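Local coordinates for protein beta-N-acetylhexosaminidase (PDB 4YYF) that probably hydrolyses terminal non-reducing N-acetyl-D-hexosamine residues from N-acetyl-beta-D-hexosaminides, as a member of glycosyl hydrolase family 3, at residues A156-A164 and R173-V182; P244-M252 and F283-L292. The protein carries 1 engineered substitution. One frame throughout, in Å; residues are numbered along the deposited sequence.

In the fold
Both interactions belong to the TIM-barrel domain of a family 3 glycosyl hydrolase, and interaction 1 closes before interaction 2 opens along the chain. Interaction 1 is peripheral: the loop after strand 153-154 packs on the lead-in and first turn of helix 179-196. Interaction 2 lies near the middle of the chain and pairs strands 246-249 and 287-289. Strand 199-205 separates the two, pairing with strand 153-154 on one edge and strand 246-249 on the other. The centres are about 17 Å apart and the nearest atoms about 6 Å. One acetate, probably from the crystallisation liquor, lies between the side chains of Arg173, which binds it, and Asp290.

Interaction 1 of 2, residues A156-A164 and R173-V182; sequences APVVDVTDA and RSFGSDPAVV. With ACT (acetate ion), chain D.
Two donors hold the carbonyl oxygen of Asp160: Ser174 OG reaches Asp160 O at 2.9 Å, tilted from the carbonyl plane, and an ordered water gives it a second bond. The same water donates to Val158 O and accepts from Phe175 N, tying the two segments together. With OG set anti to the backbone N (chi1 160°), the Ser174 hydroxyl also accepts from Gly176 N at 3.0 Å, an ST turn that fixes its rotation. Further along, Thr162 N donates to Gly176 O at 3.2 Å from above the carbonyl plane, and Val161 CA-H leans on that oxygen too. A second ST turn joins Ala164 N to Thr162 OG1, which also bonds to Gly209 O.

Packing, partly against carbonyl oxygens, flanks these bonds. Val161 splits its branches, CG1 against Ser177 O and CG2 against Val182 CG2 at 3.9 Å, while Val182 CG1 lies against Val159 O. Phe175 turns its ring edge to the other segment: Val158 O lies in the ring plane and Pro157 CB is 3.9 Å from Phe175 CE2. Asp178 N-caps helix 179-196 through Ala180 N.

Val158 CB rests on Arg173 O, 3.3 Å away. The guanidinium of Arg173 meets an acetate, probably from the crystallisation liquor, at its edge, with NH1 2.8 Å from OXT and NH2 adding a weak bond; Glu106 OE2 forms a salt bridge with Arg173 NH2. His204 ND1 and His208 N bond to the Asp160 carboxylate oxygens. Carbonyl oxygens, the Ser174 hydroxyl and water fix the loop's path, while Arg173, held by Glu106, offers N-H groups to an anion.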
ATOM      1  N   ALA A 156      -2.396   6.214  -2.266  1.00 14.20           N
ATOM      2  CA  ALA A 156      -2.716   7.577  -1.862  1.00 13.45           C
ATOM      3  C   ALA A 156      -4.146   7.538  -1.362  1.00 14.10           C
ATOM      4  O   ALA A 156      -4.917   6.681  -1.781  1.00 15.91           O
ATOM      5  CB  ALA A 156      -2.574   8.532  -3.072  1.00 14.06           C
ATOM      6  N   PRO A 157      -4.540   8.474  -0.483  1.00 14.65           N
ATOM      7  CA  PRO A 157      -3.807   9.625   0.022  1.00 14.80           C
ATOM      8  C   PRO A 157      -2.962   9.305   1.243  1.00 16.16           C
ATOM      9  O   PRO A 157      -3.270   8.419   2.037  1.00 15.24           O
ATOM     10  CB  PRO A 157      -4.926  10.576   0.455  1.00 13.16           C
ATOM     11  CG  PRO A 157      -6.008   9.627   0.956  1.00 14.32           C
ATOM     12  CD  PRO A 157      -5.951   8.480  -0.049  1.00 13.13           C
ATOM     13  N   VAL A 158      -1.895  10.075   1.381  1.00 16.10           N
ATOM     14  CA  VAL A 158      -1.144  10.170   2.617  1.00 16.57           C
ATOM     15  C   VAL A 158      -2.059  10.799   3.658  1.00 16.57           C
ATOM     16  O   VAL A 158      -2.659  11.848   3.413  1.00 15.94           O
ATOM     17  CB  VAL A 158       0.070  11.093   2.400  1.00 18.25           C
ATOM     18  CG1 VAL A 158       0.742  11.460   3.738  1.00 17.27           C
ATOM     19  CG2 VAL A 158       1.062  10.432   1.448  1.00 16.44           C
ATOM     20  N   VAL A 159      -2.173  10.171   4.821  1.00 15.35           N
ATOM     21  CA  VAL A 159      -2.943  10.768   5.911  1.00 14.21           C
ATOM     22  C   VAL A 159      -2.029  11.133   7.072  1.00 15.19           C
ATOM     23  O   VAL A 159      -2.490  11.570   8.133  1.00 18.43           O
ATOM     24  CB  VAL A 159      -4.109   9.857   6.376  1.00 22.28           C
ATOM     25  CG1 VAL A 159      -5.115   9.636   5.230  1.00 18.32           C
ATOM     26  CG2 VAL A 159      -3.575   8.530   6.874  1.00 16.44           C
ATOM     27  N   ASP A 160      -0.726  10.983   6.855  1.00 17.74           N
ATOM     28  CA  ASP A 160       0.260  11.497   7.797  1.00 15.77           C
ATOM     29  C   ASP A 160       0.024  12.970   8.095  1.00 19.13           C
ATOM     30  O   ASP A 160      -0.362  13.749   7.218  1.00 21.50           O
ATOM     31  CB  ASP A 160       1.680  11.322   7.251  1.00 20.07           C
ATOM     32  CG  ASP A 160       2.048   9.873   7.023  1.00 23.42           C
ATOM     33  OD1 ASP A 160       1.618   9.005   7.819  1.00 20.94           O
ATOM     34  OD2 ASP A 160       2.768   9.596   6.032  1.00 18.97           O
ATOM     35  N   VAL A 161       0.261  13.341   9.350  1.00 19.33           N
ATOM     36  CA  VAL A 161       0.035  14.691   9.834  1.00 17.46           C
ATOM     37  C   VAL A 161       1.399  15.273  10.166  1.00 19.36           C
ATOM     38  O   VAL A 161       2.150  14.667  10.927  1.00 21.73           O
ATOM     39  CB  VAL A 161      -0.818  14.635  11.119  1.00 18.16           C
ATOM     40  CG1 VAL A 161      -1.018  16.010  11.693  1.00 20.34           C
ATOM     41  CG2 VAL A 161      -2.161  13.947  10.826  1.00 21.48           C
ATOM     42  N   THR A 162       1.742  16.430   9.598  1.00 20.58           N
ATOM     43  CA  THR A 162       3.059  17.006   9.861  1.00 21.70           C
ATOM     44  C   THR A 162       3.144  18.483   9.521  1.00 27.66           C
ATOM     45  O   THR A 162       2.360  19.005   8.722  1.00 32.50           O
ATOM     46  CB  THR A 162       4.171  16.281   9.057  1.00 26.87           C
ATOM     47  OG1 THR A 162       5.457  16.655   9.565  1.00 26.43           O
ATOM     48  CG2 THR A 162       4.112  16.668   7.599  1.00 26.83           C
ATOM     49  N   ASP A 163       4.127  19.139  10.123  1.00 30.22           N
ATOM     50  CA  ASP A 163       4.459  20.523   9.795  1.00 35.02           C
ATOM     51  C   ASP A 163       5.895  20.641   9.276  1.00 34.94           C
ATOM     52  O   ASP A 163       6.442  21.746   9.184  1.00 31.60           O
ATOM     53  CB  ASP A 163       4.284  21.414  11.025  1.00 41.81           C
ATOM     54  CG  ASP A 163       5.039  20.889  12.231  1.00 53.17           C
ATOM     55  OD1 ASP A 163       5.898  19.991  12.070  1.00 57.53           O
ATOM     56  OD2 ASP A 163       4.778  21.377  13.348  1.00 62.87           O
ATOM     57  N   ALA A 164       6.501  19.502   8.954  1.00 28.93           N
ATOM     58  CA  ALA A 164       7.880  19.481   8.450  1.00 30.01           C
ATOM     59  C   ALA A 164       8.036  20.291   7.163  1.00 27.42           C
ATOM     60  O   ALA A 164       7.070  20.505   6.428  1.00 30.60           O
ATOM     61  CB  ALA A 164       8.340  18.052   8.230  1.00 27.17           C
ATOM     62  N   ARG A 173       3.897  16.204   1.221  1.00 18.90           N
ATOM     63  CA  ARG A 173       3.028  15.086   0.863  1.00 20.80           C
ATOM     64  C   ARG A 173       1.854  14.978   1.831  1.00 21.49           C
ATOM     65  O   ARG A 173       0.909  14.226   1.595  1.00 16.89           O
ATOM     66  CB  ARG A 173       3.807  13.768   0.872  1.00 20.26           C
ATOM     67  CG  ARG A 173       4.931  13.678  -0.146  1.00 17.19           C
ATOM     68  CD  ARG A 173       5.817  12.473   0.180  1.00 17.16           C
ATOM     69  NE  ARG A 173       5.111  11.197   0.015  1.00 17.98           N
ATOM     70  CZ  ARG A 173       5.532  10.040   0.516  1.00 19.28           C
ATOM     71  NH1 ARG A 173       6.636  10.001   1.246  1.00 19.18           N
ATOM     72  NH2 ARG A 173       4.850   8.923   0.286  1.00 18.78           N
ATOM     73  N   SER A 174       1.924  15.717   2.931  1.00 20.57           N
ATOM     74  CA  SER A 174       0.849  15.718   3.925  1.00 18.15           C
ATOM     75  C   SER A 174      -0.125  16.860   3.688  1.00 19.23           C
ATOM     76  O   SER A 174       0.288  17.972   3.364  1.00 19.17           O
ATOM     77  CB  SER A 174       1.424  15.851   5.337  1.00 15.80           C
ATOM     78  OG  SER A 174       0.424  16.315   6.238  1.00 16.88           O
ATOM     79  N   PHE A 175      -1.415  16.593   3.871  1.00 20.09           N
ATOM     80  CA  PHE A 175      -2.434  17.626   3.692  1.00 22.68           C
ATOM     81  C   PHE A 175      -2.449  18.666   4.812  1.00 21.40           C
ATOM     82  O   PHE A 175      -3.095  19.695   4.679  1.00 24.27           O
ATOM     83  CB  PHE A 175      -3.836  17.007   3.537  1.00 22.20           C
ATOM     84  CG  PHE A 175      -4.071  16.366   2.196  1.00 18.08           C
ATOM     85  CD1 PHE A 175      -4.405  17.146   1.090  1.00 19.82           C
ATOM     86  CD2 PHE A 175      -3.931  15.001   2.033  1.00 19.73           C
ATOM     87  CE1 PHE A 175      -4.620  16.560  -0.147  1.00 15.94           C
ATOM     88  CE2 PHE A 175      -4.137  14.408   0.802  1.00 19.85           C
ATOM     89  CZ  PHE A 175      -4.475  15.197  -0.301  1.00 17.60           C
ATOM     90  N   GLY A 176      -1.761  18.411   5.918  1.00 17.47           N
ATOM     91  CA  GLY A 176      -1.680  19.429   6.952  1.00 21.86           C
ATOM     92  C   GLY A 176      -1.183  18.962   8.307  1.00 24.31           C
ATOM     93  O   GLY A 176      -0.917  17.782   8.519  1.00 20.01           O
ATOM     94  N   SER A 177      -1.055  19.915   9.222  1.00 22.11           N
ATOM     95  CA  SER A 177      -0.587  19.658  10.578  1.00 26.88           C
ATOM     96  C   SER A 177      -1.764  19.479  11.522  1.00 25.70           C
ATOM     97  O   SER A 177      -1.591  19.146  12.690  1.00 25.95           O
ATOM     98  CB  SER A 177       0.272  20.820  11.067  1.00 28.60           C
ATOM     99  OG  SER A 177      -0.418  22.047  10.919  1.00 31.30           O
ATOM    100  N   ASP A 178      -2.963  19.720  11.009  1.00 23.77           N
ATOM    101  CA  ASP A 178      -4.184  19.597  11.796  1.00 24.47           C
ATOM    102  C   ASP A 178      -4.897  18.324  11.338  1.00 24.16           C
ATOM    103  O   ASP A 178      -5.277  18.213  10.176  1.00 23.37           O
ATOM    104  CB  ASP A 178      -5.063  20.835  11.576  1.00 29.14           C
ATOM    105  CG  ASP A 178      -6.335  20.825  12.416  1.00 33.13           C
ATOM    106  OD1 ASP A 178      -6.790  19.744  12.834  1.00 35.33           O
ATOM    107  OD2 ASP A 178      -6.896  21.914  12.649  1.00 39.37           O
ATOM    108  N   PRO A 179      -5.088  17.362  12.256  1.00 27.15           N
ATOM    109  CA  PRO A 179      -5.711  16.083  11.875  1.00 25.26           C
ATOM    110  C   PRO A 179      -7.097  16.277  11.267  1.00 21.68           C
ATOM    111  O   PRO A 179      -7.512  15.467  10.450  1.00 22.90           O
ATOM    112  CB  PRO A 179      -5.850  15.336  13.210  1.00 27.63           C
ATOM    113  CG  PRO A 179      -4.926  16.017  14.153  1.00 27.65           C
ATOM    114  CD  PRO A 179      -4.831  17.447  13.704  1.00 29.02           C
ATOM    115  N   ALA A 180      -7.808  17.325  11.670  1.00 22.21           N
ATOM    116  CA  ALA A 180      -9.158  17.558  11.147  1.00 23.13           C
ATOM    117  C   ALA A 180      -9.078  17.999   9.688  1.00 26.54           C
ATOM    118  O   ALA A 180      -9.933  17.645   8.869  1.00 24.04           O
ATOM    119  CB  ALA A 180      -9.902  18.593  11.993  1.00 22.17           C
ATOM    120  N   VAL A 181      -8.042  18.772   9.368  1.00 22.96           N
ATOM    121  CA  VAL A 181      -7.790  19.179   7.987  1.00 21.29           C
ATOM    122  C   VAL A 181      -7.394  17.977   7.141  1.00 23.22           C
ATOM    123  O   VAL A 181      -7.871  17.826   6.010  1.00 19.09           O
ATOM    124  CB  VAL A 181      -6.714  20.278   7.912  1.00 20.81           C
ATOM    125  CG1 VAL A 181      -6.332  20.561   6.462  1.00 22.20           C
ATOM    126  CG2 VAL A 181      -7.221  21.539   8.584  1.00 25.48           C
ATOM    127  N   VAL A 182      -6.536  17.111   7.681  1.00 20.30           N
ATOM    128  CA  VAL A 182      -6.163  15.902   6.957  1.00 20.34           C
ATOM    129  C   VAL A 182      -7.399  15.065   6.660  1.00 21.54           C
ATOM    130  O   VAL A 182      -7.597  14.620   5.530  1.00 21.07           O
ATOM    131  CB  VAL A 182      -5.111  15.061   7.714  1.00 21.09           C
ATOM    132  CG1 VAL A 182      -4.944  13.687   7.054  1.00 20.00           C
ATOM    133  CG2 VAL A 182      -3.778  15.801   7.756  1.00 19.73           C
TER
HETATM  134  C   ACT D 401       7.301   6.376   2.569  1.00 21.42           C
HETATM  135  O   ACT D 401       7.353   5.232   2.059  1.00 21.01           O
HETATM  136  OXT ACT D 401       7.327   7.332   1.766  1.00 21.87           O
HETATM  137  CH3 ACT D 401       7.232   6.600   4.049  1.00 22.08           C
HETATM  138  O   HOH W   1      -2.021  14.079   5.015  1.00 15.11           O
HETATM  139  O   HOH W   2       1.321  19.615   5.636  1.00 28.62           O

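Interaction 2 of 2, residues P244-M252 and F283-L292; sequences PVAVMVGHM and FGGLVYTDDL
Strands 246-249 and 287-289 run parallel, 4.5 Å apart at closest approach and 28° from exact alignment, as neighbouring strands of the TIM barrel joined by a beta-alpha-beta crossover through helix 267-275. Leu286 O receives Val247 N, Val247 O receives Tyr288 N at 2.7 Å, Tyr288 O receives Val249 N, and Val249 O receives Asp290 N. Just before the first of these bonds, a water bridges Val245 O and Leu286 N.

Val249 CG2 meets Val287 CG1 at 3.7 Å on the side facing helix 267-275, where Tyr270 touches both valines. Phe283 extends this layer: its CG, anti to the backbone N (chi1 -180°), carries the ring against Val247, whose CG2 lies over one face in a CH-pi contact 4.1 Å from the ring centroid. The opposite face of that ring lies against Gly285 N, and Val245 O sits at its edge. On the other side of the sheet, selenomethionine Met248 runs extended through chi1 and chi2, which lays SE across Asp290, then bends at chi3 to bring CE to 4.2 Å from Tyr288 CB. The ring of Tyr288 meets Phe155 edge-to-face.

Beyond the strands, Asp290 is fixed from several directions. Its OD1 accepts from Asp291 N at 2.7 Å on the anti side, a water links its OD2 to His251 N, and its CB lies over the His251 ring, 3.9 Å from the centroid. Ser264 OG bonds to His251 ND1. The other ring nitrogen, His251 NE2, donates to Asp291 O at 2.8 Å, approaching from 58° above the carbonyl plane.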
ATOM      1  N   PRO A 244     -14.823   1.165  -0.829  1.00 21.91           N
ATOM      2  CA  PRO A 244     -13.594   0.395  -0.603  1.00 21.29           C
ATOM      3  C   PRO A 244     -12.402   1.283  -0.272  1.00 16.49           C
ATOM      4  O   PRO A 244     -12.250   2.405  -0.782  1.00 14.19           O
ATOM      5  CB  PRO A 244     -13.373  -0.337  -1.931  1.00 20.84           C
ATOM      6  CG  PRO A 244     -14.090   0.479  -2.941  1.00 24.15           C
ATOM      7  CD  PRO A 244     -15.267   1.105  -2.235  1.00 22.45           C
ATOM      8  N   VAL A 245     -11.554   0.774   0.610  1.00 14.48           N
ATOM      9  CA  VAL A 245     -10.362   1.492   1.007  1.00 14.70           C
ATOM     10  C   VAL A 245      -9.396   0.454   1.569  1.00 14.68           C
ATOM     11  O   VAL A 245      -9.818  -0.586   2.075  1.00 15.02           O
ATOM     12  CB  VAL A 245     -10.696   2.599   2.056  1.00 16.44           C
ATOM     13  CG1 VAL A 245     -11.092   1.983   3.401  1.00 14.48           C
ATOM     14  CG2 VAL A 245      -9.523   3.577   2.226  1.00 16.86           C
ATOM     15  N   ALA A 246      -8.106   0.723   1.440  1.00 12.40           N
ATOM     16  CA  ALA A 246      -7.067  -0.129   2.001  1.00 13.73           C
ATOM     17  C   ALA A 246      -6.205   0.734   2.902  1.00 14.24           C
ATOM     18  O   ALA A 246      -6.324   1.950   2.894  1.00 16.20           O
ATOM     19  CB  ALA A 246      -6.216  -0.776   0.906  1.00 12.67           C
ATOM     20  N   VAL A 247      -5.348   0.099   3.692  1.00 12.42           N
ATOM     21  CA  VAL A 247      -4.423   0.823   4.553  1.00 13.43           C
ATOM     22  C   VAL A 247      -3.025   0.287   4.268  1.00 15.10           C
ATOM     23  O   VAL A 247      -2.861  -0.909   4.031  1.00 15.55           O
ATOM     24  CB  VAL A 247      -4.776   0.616   6.042  1.00 15.74           C
ATOM     25  CG1 VAL A 247      -3.658   1.173   6.979  1.00 14.53           C
ATOM     26  CG2 VAL A 247      -6.137   1.265   6.384  1.00 16.35           C
HETATM   27  N   MSE A 248      -2.027   1.174   4.258  1.00 14.08           N
HETATM   28  CA  MSE A 248      -0.627   0.754   4.204  1.00 14.04           C
HETATM   29  C   MSE A 248       0.067   1.052   5.533  1.00 17.02           C
HETATM   30  O   MSE A 248       0.010   2.176   6.035  1.00 16.90           O
HETATM   31  CB  MSE A 248       0.120   1.486   3.087  1.00 11.38           C
HETATM   32  CG  MSE A 248       1.636   1.182   3.046  1.00 16.73           C
HETATM   33 SE   MSE A 248       2.508   2.097   1.537  0.74 21.53          SE
HETATM   34  CE  MSE A 248       1.924   0.914   0.150  1.00 18.55           C
ATOM     35  N   VAL A 249       0.737   0.047   6.090  1.00 17.58           N
ATOM     36  CA  VAL A 249       1.465   0.205   7.351  1.00 16.15           C
ATOM     37  C   VAL A 249       2.925   0.554   7.061  1.00 19.18           C
ATOM     38  O   VAL A 249       3.556  -0.081   6.220  1.00 19.39           O
ATOM     39  CB  VAL A 249       1.398  -1.086   8.192  1.00 14.77           C
ATOM     40  CG1 VAL A 249       2.231  -0.939   9.456  1.00 17.54           C
ATOM     41  CG2 VAL A 249      -0.041  -1.400   8.563  1.00 13.39           C
ATOM     42  N   GLY A 250       3.462   1.566   7.743  1.00 19.52           N
ATOM     43  CA  GLY A 250       4.833   1.987   7.499  1.00 17.64           C
ATOM     44  C   GLY A 250       5.830   1.252   8.386  1.00 22.36           C
ATOM     45  O   GLY A 250       5.446   0.379   9.165  1.00 19.95           O
ATOM     46  N   HIS A 251       7.109   1.610   8.281  1.00 18.37           N
ATOM     47  CA  HIS A 251       8.169   0.870   8.960  1.00 15.28           C
ATOM     48  C   HIS A 251       8.637   1.535  10.258  1.00 20.46           C
ATOM     49  O   HIS A 251       9.640   1.111  10.847  1.00 24.47           O
ATOM     50  CB  HIS A 251       9.395   0.687   8.034  1.00 15.43           C
ATOM     51  CG  HIS A 251       9.079   0.037   6.715  1.00 16.60           C
ATOM     52  ND1 HIS A 251       8.202  -1.016   6.589  1.00 16.13           N
ATOM     53  CD2 HIS A 251       9.541   0.301   5.469  1.00 17.67           C
ATOM     54  CE1 HIS A 251       8.131  -1.376   5.315  1.00 16.98           C
ATOM     55  NE2 HIS A 251       8.936  -0.595   4.617  1.00 16.76           N
HETATM   56  N   MSE A 252       7.940   2.575  10.708  1.00 18.10           N
HETATM   57  CA  MSE A 252       8.380   3.278  11.920  1.00 17.26           C
HETATM   58  C   MSE A 252       8.292   2.352  13.124  1.00 18.51           C
HETATM   59  O   MSE A 252       7.435   1.467  13.167  1.00 20.42           O
HETATM   60  CB  MSE A 252       7.493   4.490  12.201  1.00 20.40           C
HETATM   61  CG  MSE A 252       7.270   5.438  11.032  1.00 23.39           C
HETATM   62 SE   MSE A 252       5.782   4.923   9.865  0.63 25.32          SE
HETATM   63  CE  MSE A 252       4.513   4.331  11.191  1.00 18.20           C
ATOM     64  N   PHE A 283     -10.891  -2.574  11.488  1.00 16.94           N
ATOM     65  CA  PHE A 283     -10.798  -2.551  10.031  1.00 14.46           C
ATOM     66  C   PHE A 283     -10.646  -3.956   9.471  1.00 18.44           C
ATOM     67  O   PHE A 283      -9.739  -4.692   9.866  1.00 19.66           O
ATOM     68  CB  PHE A 283      -9.606  -1.679   9.606  1.00 14.20           C
ATOM     69  CG  PHE A 283      -9.416  -1.580   8.115  1.00 17.47           C
ATOM     70  CD1 PHE A 283     -10.394  -0.999   7.312  1.00 17.30           C
ATOM     71  CD2 PHE A 283      -8.252  -2.044   7.520  1.00 18.83           C
ATOM     72  CE1 PHE A 283     -10.217  -0.891   5.935  1.00 16.28           C
ATOM     73  CE2 PHE A 283      -8.062  -1.945   6.143  1.00 16.42           C
ATOM     74  CZ  PHE A 283      -9.044  -1.363   5.352  1.00 15.42           C
ATOM     75  N   GLY A 284     -11.527  -4.321   8.541  1.00 20.22           N
ATOM     76  CA  GLY A 284     -11.526  -5.658   7.974  1.00 13.79           C
ATOM     77  C   GLY A 284     -11.048  -5.710   6.531  1.00 15.56           C
ATOM     78  O   GLY A 284     -11.039  -6.773   5.923  1.00 18.80           O
ATOM     79  N   GLY A 285     -10.636  -4.571   5.985  1.00 15.77           N
ATOM     80  CA  GLY A 285     -10.180  -4.526   4.611  1.00 15.14           C
ATOM     81  C   GLY A 285      -8.709  -4.845   4.415  1.00 14.16           C
ATOM     82  O   GLY A 285      -8.023  -5.357   5.311  1.00 15.76           O
ATOM     83  N   LEU A 286      -8.230  -4.534   3.216  1.00 14.34           N
ATOM     84  CA  LEU A 286      -6.907  -4.924   2.771  1.00 14.58           C
ATOM     85  C   LEU A 286      -5.821  -4.051   3.386  1.00 15.17           C
ATOM     86  O   LEU A 286      -5.930  -2.821   3.420  1.00 15.46           O
ATOM     87  CB  LEU A 286      -6.842  -4.812   1.247  1.00 16.54           C
ATOM     88  CG  LEU A 286      -5.682  -5.507   0.543  1.00 19.52           C
ATOM     89  CD1 LEU A 286      -5.802  -7.008   0.766  1.00 13.75           C
ATOM     90  CD2 LEU A 286      -5.685  -5.169  -0.952  1.00 17.52           C
ATOM     91  N   VAL A 287      -4.765  -4.691   3.877  1.00 13.29           N
ATOM     92  CA  VAL A 287      -3.660  -3.965   4.498  1.00 12.91           C
ATOM     93  C   VAL A 287      -2.344  -4.290   3.790  1.00 16.64           C
ATOM     94  O   VAL A 287      -1.926  -5.452   3.760  1.00 16.64           O
ATOM     95  CB  VAL A 287      -3.549  -4.289   6.006  1.00 14.86           C
ATOM     96  CG1 VAL A 287      -2.409  -3.504   6.623  1.00 12.94           C
ATOM     97  CG2 VAL A 287      -4.854  -3.941   6.733  1.00 12.34           C
ATOM     98  N   TYR A 288      -1.705  -3.263   3.216  1.00 13.90           N
ATOM     99  CA  TYR A 288      -0.407  -3.410   2.558  1.00 12.14           C
ATOM    100  C   TYR A 288       0.723  -3.060   3.514  1.00 17.82           C
ATOM    101  O   TYR A 288       0.509  -2.335   4.488  1.00 18.26           O
ATOM    102  CB  TYR A 288      -0.289  -2.425   1.383  1.00 14.22           C
ATOM    103  CG  TYR A 288      -1.061  -2.765   0.129  1.00 11.88           C
ATOM    104  CD1 TYR A 288      -0.463  -3.488  -0.892  1.00 12.25           C
ATOM    105  CD2 TYR A 288      -2.364  -2.312  -0.059  1.00 14.43           C
ATOM    106  CE1 TYR A 288      -1.155  -3.784  -2.071  1.00 14.84           C
ATOM    107  CE2 TYR A 288      -3.073  -2.605  -1.245  1.00 11.40           C
ATOM    108  CZ  TYR A 288      -2.452  -3.346  -2.234  1.00 15.15           C
ATOM    109  OH  TYR A 288      -3.112  -3.654  -3.408  1.00 16.81           O
ATOM    110  N   THR A 289       1.936  -3.541   3.216  1.00 14.17           N
ATOM    111  CA  THR A 289       3.129  -2.973   3.830  1.00 13.34           C
ATOM    112  C   THR A 289       3.714  -1.933   2.891  1.00 13.65           C
ATOM    113  O   THR A 289       3.465  -1.953   1.686  1.00 19.55           O
ATOM    114  CB  THR A 289       4.244  -4.011   4.045  1.00 14.72           C
ATOM    115  OG1 THR A 289       4.738  -4.417   2.759  1.00 15.60           O
ATOM    116  CG2 THR A 289       3.738  -5.212   4.822  1.00 13.94           C
ATOM    117  N   ASP A 290       4.540  -1.053   3.443  1.00 14.64           N
ATOM    118  CA  ASP A 290       5.388  -0.178   2.637  1.00 16.06           C
ATOM    119  C   ASP A 290       6.494  -1.076   2.063  1.00 17.69           C
ATOM    120  O   ASP A 290       6.588  -2.258   2.414  1.00 18.17           O
ATOM    121  CB  ASP A 290       5.964   0.930   3.534  1.00 16.75           C
ATOM    122  CG  ASP A 290       6.459   2.155   2.759  1.00 20.75           C
ATOM    123  OD1 ASP A 290       6.616   2.103   1.524  1.00 17.27           O
ATOM    124  OD2 ASP A 290       6.708   3.185   3.416  1.00 17.85           O
ATOM    125  N   ASP A 291       7.312  -0.519   1.176  1.00 13.66           N
ATOM    126  CA  ASP A 291       8.354  -1.257   0.444  1.00 15.53           C
ATOM    127  C   ASP A 291       9.325  -1.985   1.379  1.00 17.77           C
ATOM    128  O   ASP A 291       9.999  -1.363   2.191  1.00 21.31           O
ATOM    129  CB  ASP A 291       9.061  -0.255  -0.488  1.00 15.04           C
ATOM    130  CG  ASP A 291      10.386  -0.740  -1.053  1.00 20.71           C
ATOM    131  OD1 ASP A 291      10.658  -1.955  -1.135  1.00 20.45           O
ATOM    132  OD2 ASP A 291      11.171   0.146  -1.450  1.00 22.92           O
ATOM    133  N   LEU A 292       9.371  -3.312   1.252  1.00 16.91           N
ATOM    134  CA  LEU A 292      10.169  -4.172   2.135  1.00 18.09           C
ATOM    135  C   LEU A 292      11.605  -4.435   1.674  1.00 20.09           C
ATOM    136  O   LEU A 292      12.393  -5.006   2.425  1.00 20.96           O
ATOM    137  CB  LEU A 292       9.470  -5.518   2.357  1.00 19.26           C
ATOM    138  CG  LEU A 292       8.116  -5.514   3.056  1.00 19.58           C
ATOM    139  CD1 LEU A 292       7.473  -6.878   2.941  1.00 20.57           C
ATOM    140  CD2 LEU A 292       8.266  -5.123   4.522  1.00 15.15           C
TER
HETATM  141  O   HOH W   3     -10.055  -3.152   1.421  1.00 19.01           O
HETATM  142  O   HOH W   4       7.727   3.550   6.164  1.00 18.27           O